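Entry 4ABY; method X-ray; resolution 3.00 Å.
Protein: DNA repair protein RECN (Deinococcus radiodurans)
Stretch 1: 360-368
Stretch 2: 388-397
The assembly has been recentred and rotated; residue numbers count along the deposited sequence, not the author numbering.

Stretch 1 360-368: ARAHHHYKV
Stretch 2 (388-397) ERLEEIARML

Residues 360-368 enter as a loop and become an extended strand at His364, which runs through Val368 and on beyond the stretch. Residues 388-397 are helical throughout, part of a longer helix, with phi/psi near -63/-44 and backbone bonds such as Ile393 N to Arg389 O (2.9 Å) and Met396 N to Glu392 O (2.8 Å). The loop takes phi/psi of -63/-14 at Ala360 and -99/2 at Arg361, opens to -73/148 at Ala362, and turns back to -78/-23 at His363; from His364 onward the values are those of a strand. Strand and helix axes approach to 9.9 Å and their N-to-C directions make an angle of 65°. Three CA pairs fix the register: Ala360 to Ile393 at 6.6 Å, His365 to Arg389 at 7.0 Å, and Lys367 to Glu392 at 8.5 Å. The contact buries 437 Å², both sides summed.

The strand obeys the alternation rule. His365 and Lys367 point CA-to-CB toward the helix, while His364 points away and Tyr366 and Val368 are out of reach. On the helix, Arg389, Glu392 and Met396 point toward the strand, a spacing of three and four that keeps them on one side.

Arg389 does the most work. With chi1 to chi3 all t (179°, -164°, -171°) and chi4 at 160°, it stretches out to the loop, where NH2 donates to Ala362 O at 2.6 Å with an N-H...O angle of 160°. That oxygen lies at the guanidinium edge, where the N-H groups point, and CB of His365 covers one face. The small Ala362 side chain fits beside the group, its CB 3.7 Å from Arg389 NH2. A long cationic side chain suits this place because it can reach a loop carbonyl from one helical position.

His365 is buried, with chi1 t (-172°) and chi2 144°. Its ND1 lies 3.7 Å from Arg389 CG and its NE2 3.6 Å from Glu392 CG, so the aliphatic parts of two charged side chains pack against the imidazole. At the ring edge, CE1 meets Ile393 CD1 at 3.6 Å and the selenium of Met396, a selenomethionine, at 4.1 Å. NE2 is hydrogen-bonded elsewhere in the structure, so the buried ring has a polar partner.

Ile393 starts sideways, but m,m rotamers (-60°, -57°) bring its end to the strand side. There CD1 also packs 4.2 Å from Ala360 CB, a small apolar pair inside the contact.

Lys367, all t from chi1 to chi4, extends fully to place NZ 3.4 Å from Glu392 OE1, a salt bridge with a weak hydrogen bond. Glu392 (t, p, chi3 -2°) also binds Arg395 one helical turn on: Arg395 NH2 donates to Glu392 OE2 at 2.8 Å, and NE more weakly to OE1 at 3.2 Å. The carboxylate is thus shared by two cations, its negative charge offsetting the like charges of Lys367 NZ and Arg395 NE, 4.3 Å apart.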

# COMPACT_ATOMS: atom_id res chain seq x y z
N ALA A 360 -19.54 3.30 6.27
CA ALA A 360 -20.33 2.61 7.28
C ALA A 360 -19.62 1.40 7.90
O ALA A 360 -20.06 0.89 8.93
CB ALA A 360 -21.66 2.19 6.69
N ARG A 361 -18.54 0.95 7.28
CA ARG A 361 -17.83 -0.22 7.78
C ARG A 361 -16.60 0.15 8.60
O ARG A 361 -15.87 -0.71 9.07
CB ARG A 361 -17.41 -1.13 6.62
CG ARG A 361 -18.58 -1.65 5.81
CD ARG A 361 -19.44 -2.59 6.64
NE ARG A 361 -18.68 -3.76 7.07
CZ ARG A 361 -18.48 -4.83 6.31
NH1 ARG A 361 -18.98 -4.89 5.07
NH2 ARG A 361 -17.77 -5.85 6.78
N ALA A 362 -16.39 1.45 8.79
CA ALA A 362 -15.21 1.92 9.50
C ALA A 362 -15.31 1.66 11.00
O ALA A 362 -16.41 1.68 11.56
CB ALA A 362 -15.00 3.40 9.23
N HIS A 363 -14.17 1.42 11.64
CA HIS A 363 -14.13 1.33 13.09
C HIS A 363 -14.16 2.74 13.66
O HIS A 363 -14.54 2.96 14.80
CB HIS A 363 -12.86 0.63 13.56
CG HIS A 363 -12.79 -0.81 13.16
ND1 HIS A 363 -12.39 -1.20 11.90
CD2 HIS A 363 -13.07 -1.94 13.85
CE1 HIS A 363 -12.42 -2.52 11.83
NE2 HIS A 363 -12.82 -2.99 13.00
N HIS A 364 -13.74 3.69 12.83
CA HIS A 364 -13.73 5.08 13.22
C HIS A 364 -14.07 5.92 12.01
O HIS A 364 -13.45 5.78 10.96
CB HIS A 364 -12.36 5.46 13.78
CG HIS A 364 -11.93 4.62 14.94
ND1 HIS A 364 -12.23 4.94 16.25
CD2 HIS A 364 -11.24 3.46 14.99
CE1 HIS A 364 -11.74 4.02 17.05
NE2 HIS A 364 -11.13 3.11 16.31
N HIS A 365 -15.09 6.76 12.15
CA HIS A 365 -15.54 7.59 11.05
C HIS A 365 -15.13 9.03 11.32
O HIS A 365 -15.66 9.69 12.21
CB HIS A 365 -17.05 7.47 10.88
CG HIS A 365 -17.59 8.15 9.66
ND1 HIS A 365 -18.64 7.64 8.93
CD2 HIS A 365 -17.22 9.29 9.04
CE1 HIS A 365 -18.89 8.45 7.91
NE2 HIS A 365 -18.04 9.46 7.96
N TYR A 366 -14.17 9.51 10.54
CA TYR A 366 -13.69 10.88 10.68
C TYR A 366 -14.36 11.75 9.64
O TYR A 366 -14.56 11.33 8.50
CB TYR A 366 -12.17 10.93 10.52
CG TYR A 366 -11.44 10.21 11.62
CD1 TYR A 366 -11.10 10.85 12.80
CD2 TYR A 366 -11.09 8.87 11.49
CE1 TYR A 366 -10.43 10.19 13.81
CE2 TYR A 366 -10.43 8.20 12.49
CZ TYR A 366 -10.10 8.86 13.65
OH TYR A 366 -9.44 8.20 14.66
N LYS A 367 -14.74 12.97 10.02
CA LYS A 367 -15.29 13.90 9.05
C LYS A 367 -14.34 15.07 8.86
O LYS A 367 -13.93 15.72 9.82
CB LYS A 367 -16.68 14.40 9.46
CG LYS A 367 -17.37 15.18 8.35
CD LYS A 367 -18.71 15.74 8.78
CE LYS A 367 -19.41 16.43 7.61
NZ LYS A 367 -20.71 17.04 8.00
N VAL A 368 -13.98 15.33 7.61
CA VAL A 368 -13.15 16.48 7.30
C VAL A 368 -14.06 17.65 6.98
O VAL A 368 -14.90 17.59 6.08
CB VAL A 368 -12.19 16.19 6.12
CG1 VAL A 368 -11.32 17.39 5.85
CG2 VAL A 368 -11.34 14.97 6.43
N GLU A 388 -24.38 10.95 15.24
CA GLU A 388 -23.83 11.95 14.35
C GLU A 388 -23.29 11.25 13.12
O GLU A 388 -23.37 11.77 12.01
CB GLU A 388 -22.71 12.71 15.05
CG GLU A 388 -22.33 14.00 14.38
CD GLU A 388 -21.43 14.84 15.25
OE1 GLU A 388 -20.93 14.30 16.26
OE2 GLU A 388 -21.24 16.03 14.93
N ARG A 389 -22.73 10.07 13.34
CA ARG A 389 -22.21 9.26 12.26
C ARG A 389 -23.34 8.77 11.38
O ARG A 389 -23.31 8.91 10.16
CB ARG A 389 -21.45 8.06 12.84
CG ARG A 389 -20.90 7.14 11.80
CD ARG A 389 -20.51 5.82 12.41
NE ARG A 389 -19.79 4.99 11.45
CZ ARG A 389 -19.00 3.98 11.80
NH1 ARG A 389 -18.84 3.68 13.08
NH2 ARG A 389 -18.37 3.28 10.87
N LEU A 390 -24.35 8.18 12.01
CA LEU A 390 -25.53 7.72 11.30
C LEU A 390 -26.08 8.83 10.43
O LEU A 390 -26.50 8.60 9.30
CB LEU A 390 -26.61 7.28 12.30
CG LEU A 390 -27.96 6.88 11.71
CD1 LEU A 390 -27.84 5.60 10.91
CD2 LEU A 390 -28.98 6.72 12.82
N GLU A 391 -26.07 10.03 10.92
CA GLU A 391 -26.50 11.16 10.15
C GLU A 391 -25.64 11.36 8.95
O GLU A 391 -26.13 11.65 7.91
CB GLU A 391 -26.36 12.39 11.00
CG GLU A 391 -27.64 13.04 11.34
CD GLU A 391 -27.44 14.47 11.68
OE1 GLU A 391 -26.30 14.93 11.60
OE2 GLU A 391 -28.42 15.14 12.02
N GLU A 392 -24.34 11.24 9.11
CA GLU A 392 -23.40 11.44 8.01
C GLU A 392 -23.61 10.42 6.90
O GLU A 392 -23.65 10.77 5.72
CB GLU A 392 -21.96 11.38 8.52
CG GLU A 392 -20.90 11.60 7.45
CD GLU A 392 -20.85 13.03 6.94
OE1 GLU A 392 -21.68 13.86 7.40
OE2 GLU A 392 -19.99 13.33 6.09
N ILE A 393 -23.73 9.15 7.28
CA ILE A 393 -23.95 8.08 6.32
C ILE A 393 -25.17 8.38 5.47
O ILE A 393 -25.15 8.22 4.25
CB ILE A 393 -24.15 6.73 7.01
CG1 ILE A 393 -22.92 6.38 7.85
CG2 ILE A 393 -24.41 5.65 5.99
CD1 ILE A 393 -21.64 6.35 7.04
N ALA A 394 -26.25 8.82 6.12
CA ALA A 394 -27.47 9.19 5.41
C ALA A 394 -27.18 10.35 4.44
O ALA A 394 -27.53 10.28 3.27
CB ALA A 394 -28.57 9.56 6.40
N ARG A 395 -26.54 11.41 4.93
CA ARG A 395 -26.13 12.52 4.05
C ARG A 395 -25.33 12.04 2.85
O ARG A 395 -25.42 12.63 1.77
CB ARG A 395 -25.30 13.59 4.79
CG ARG A 395 -24.54 14.54 3.82
CD ARG A 395 -23.56 15.51 4.51
NE ARG A 395 -22.16 15.08 4.50
CZ ARG A 395 -21.46 14.80 3.40
NH1 ARG A 395 -22.04 14.88 2.20
NH2 ARG A 395 -20.19 14.43 3.48
N MSE A 396 -24.53 10.99 3.02
CA MSE A 396 -23.68 10.55 1.91
C MSE A 396 -24.49 9.80 0.84
O MSE A 396 -24.16 9.85 -0.35
CB MSE A 396 -22.49 9.70 2.41
CG MSE A 396 -21.51 10.45 3.31
SE MSE A 396 -20.16 9.30 4.09
CE MSE A 396 -18.99 9.04 2.59
N LEU A 397 -25.56 9.13 1.26
CA LEU A 397 -26.49 8.48 0.35
C LEU A 397 -27.44 9.50 -0.27
O LEU A 397 -27.39 9.78 -1.48
CB LEU A 397 -27.32 7.43 1.10
CG LEU A 397 -26.62 6.37 1.95
CD1 LEU A 397 -27.49 5.88 3.09
CD2 LEU A 397 -26.21 5.21 1.10